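Local atomic coordinates of Cbs-cp12 (PDB entry 5NMU), a protein that probably takes part in the redox regulation of photosynthesis in a bloom-forming cyanobacterium, joining a pair of CBS domains to a CP12 domain in a hexamer. Residues A[143-148]-A[168-173]. Sequence-based numbering, arbitrary orientation.
Sequences EAARED and DVVEEL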
loop_
_atom_site.group_PDB
_atom_site.type_symbol
_atom_site.label_atom_id
_atom_site.label_comp_id
_atom_site.label_asym_id
_atom_site.label_seq_id
_atom_site.Cartn_x
_atom_site.Cartn_y
_atom_site.Cartn_z
ATOM N N GLU A 143 -9.304 0.219 -32.533
ATOM C CA GLU A 143 -8.986 1.464 -33.182
ATOM C C GLU A 143 -7.443 1.560 -33.325
ATOM O O GLU A 143 -6.946 1.843 -34.418
ATOM C CB GLU A 143 -9.641 2.646 -32.458
ATOM C CG GLU A 143 -9.486 4.009 -33.162
ATOM C CD GLU A 143 -10.287 5.156 -32.477
ATOM O OE1 GLU A 143 -10.449 6.234 -33.130
ATOM O OE2 GLU A 143 -10.729 5.008 -31.291
ATOM N N ALA A 144 -6.689 1.270 -32.269
ATOM C CA ALA A 144 -5.221 1.282 -32.398
ATOM C C ALA A 144 -4.665 0.297 -33.440
ATOM O O ALA A 144 -3.701 0.595 -34.179
ATOM C CB ALA A 144 -4.514 1.080 -31.013
ATOM N N ALA A 145 -5.260 -0.873 -33.482
ATOM C CA ALA A 145 -4.778 -1.894 -34.352
ATOM C C ALA A 145 -5.080 -1.565 -35.849
ATOM O O ALA A 145 -4.320 -1.939 -36.750
ATOM C CB ALA A 145 -5.395 -3.210 -33.967
ATOM N N ARG A 146 -6.178 -0.865 -36.079
ATOM C CA ARG A 146 -6.520 -0.363 -37.401
ATOM C C ARG A 146 -5.541 0.724 -37.882
ATOM O O ARG A 146 -5.078 0.677 -39.055
ATOM C CB ARG A 146 -7.967 0.161 -37.449
ATOM C CG ARG A 146 -9.052 -0.925 -37.325
ATOM C CD ARG A 146 -10.464 -0.340 -37.249
ATOM N NE ARG A 146 -10.694 0.240 -38.538
ATOM C CZ ARG A 146 -11.198 -0.407 -39.602
ATOM N NH1 ARG A 146 -11.617 -1.678 -39.533
ATOM N NH2 ARG A 146 -11.287 0.240 -40.742
ATOM N N GLU A 147 -5.192 1.666 -37.002
ATOM C CA GLU A 147 -4.112 2.607 -37.319
ATOM C C GLU A 147 -2.806 1.909 -37.611
ATOM O O GLU A 147 -2.146 2.286 -38.551
ATOM C CB GLU A 147 -3.893 3.648 -36.232
ATOM C CG GLU A 147 -5.070 4.583 -36.102
ATOM C CD GLU A 147 -4.841 5.703 -35.111
ATOM O OE1 GLU A 147 -3.679 5.986 -34.782
ATOM O OE2 GLU A 147 -5.840 6.282 -34.639
ATOM N N ASP A 148 -2.428 0.899 -36.822
ATOM C CA ASP A 148 -1.196 0.128 -37.112
ATOM C C ASP A 148 -1.273 -0.513 -38.464
ATOM O O ASP A 148 -0.280 -0.534 -39.181
ATOM C CB ASP A 148 -0.933 -0.999 -36.126
ATOM C CG ASP A 148 -0.552 -0.503 -34.721
ATOM O OD1 ASP A 148 -0.073 0.623 -34.554
ATOM O OD2 ASP A 148 -0.787 -1.241 -33.735
ATOM N N ASP A 168 -5.136 -8.953 -39.800
ATOM C CA ASP A 168 -5.590 -10.118 -39.021
ATOM C C ASP A 168 -5.674 -9.843 -37.497
ATOM O O ASP A 168 -6.566 -10.346 -36.824
ATOM C CB ASP A 168 -4.772 -11.377 -39.310
ATOM C CG ASP A 168 -5.164 -12.075 -40.666
ATOM O OD1 ASP A 168 -6.321 -12.003 -41.219
ATOM O OD2 ASP A 168 -4.247 -12.739 -41.171
ATOM N N VAL A 169 -4.785 -9.016 -36.970
ATOM C CA VAL A 169 -4.922 -8.519 -35.560
ATOM C C VAL A 169 -6.271 -7.802 -35.425
ATOM O O VAL A 169 -7.033 -8.107 -34.515
ATOM C CB VAL A 169 -3.763 -7.586 -35.144
ATOM C CG1 VAL A 169 -3.937 -7.082 -33.690
ATOM C CG2 VAL A 169 -2.419 -8.298 -35.310
ATOM N N VAL A 170 -6.624 -6.921 -36.380
ATOM C CA VAL A 170 -7.929 -6.216 -36.298
ATOM C C VAL A 170 -9.126 -7.183 -36.334
ATOM O O VAL A 170 -10.079 -7.086 -35.522
ATOM C CB VAL A 170 -8.106 -5.158 -37.414
ATOM C CG1 VAL A 170 -9.507 -4.558 -37.399
ATOM C CG2 VAL A 170 -7.023 -4.095 -37.277
ATOM N N GLU A 171 -9.058 -8.097 -37.287
ATOM C CA GLU A 171 -10.111 -9.063 -37.509
ATOM C C GLU A 171 -10.404 -9.866 -36.209
ATOM O O GLU A 171 -11.553 -9.966 -35.781
ATOM C CB GLU A 171 -9.771 -9.958 -38.743
ATOM C CG GLU A 171 -10.160 -11.447 -38.603
ATOM C CD GLU A 171 -10.267 -12.237 -39.933
ATOM O OE1 GLU A 171 -11.412 -12.655 -40.215
ATOM O OE2 GLU A 171 -9.230 -12.462 -40.655
ATOM N N GLU A 172 -9.360 -10.432 -35.615
ATOM C CA GLU A 172 -9.483 -11.214 -34.379
ATOM C C GLU A 172 -10.108 -10.394 -33.275
ATOM O O GLU A 172 -11.072 -10.843 -32.652
ATOM C CB GLU A 172 -8.115 -11.785 -33.948
ATOM C CG GLU A 172 -7.556 -12.858 -34.916
ATOM C CD GLU A 172 -8.458 -14.092 -34.982
ATOM O OE1 GLU A 172 -8.653 -14.711 -33.902
ATOM O OE2 GLU A 172 -9.006 -14.425 -36.085
ATOM N N LEU A 173 -9.610 -9.169 -33.075
ATOM C CA LEU A 173 -10.182 -8.276 -32.061
ATOM C C LEU A 173 -11.652 -7.985 -32.390
ATOM O O LEU A 173 -12.466 -7.987 -31.484
ATOM C CB LEU A 173 -9.395 -6.974 -31.886
ATOM C CG LEU A 173 -7.932 -7.097 -31.391
ATOM C CD1 LEU A 173 -7.180 -5.808 -31.633
ATOM C CD2 LEU A 173 -7.824 -7.459 -29.909
#
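The flat guanidinium of Arg146 meets Val170 obliquely, NH1 lying 4.2 Å from Val170 CG1. The closer touch is made by the aliphatic part of the same side chain, where Arg146 CG rests 3.7 Å from Val170 CG1 and the two side chains cross at about a right angle. The second flat group is the peptide between Ala145 and Arg146: Val170 CG2, anti to its own carbonyl carbon, lies over one face of it, 3.5 Å from Ala145 C and equally close to Arg146 N. The valine thus spreads its two methyls, one across the aliphatic part of Arg146 and one over the backbone, and an alanine here, lacking both methyls, would probably loosen the packing between helices. Beside it, Ala145 CB points into the interface and meets Val170 CG2 at 3.8 Å, Leu173 CD1 at 3.9 Å and, more loosely, Val169 CG1. No hydrogen bond links the segments. On helix 138-156, Glu143 and Asp148 instead form salt bridges with arginines of a second subunit, and Ala144 packs on Arg73 of that subunit. With axes 8.8 Å apart at 161°, the two segments belong to the antiparallel helical hairpin of helices 138-156 and 161-178 in the CP12 domain.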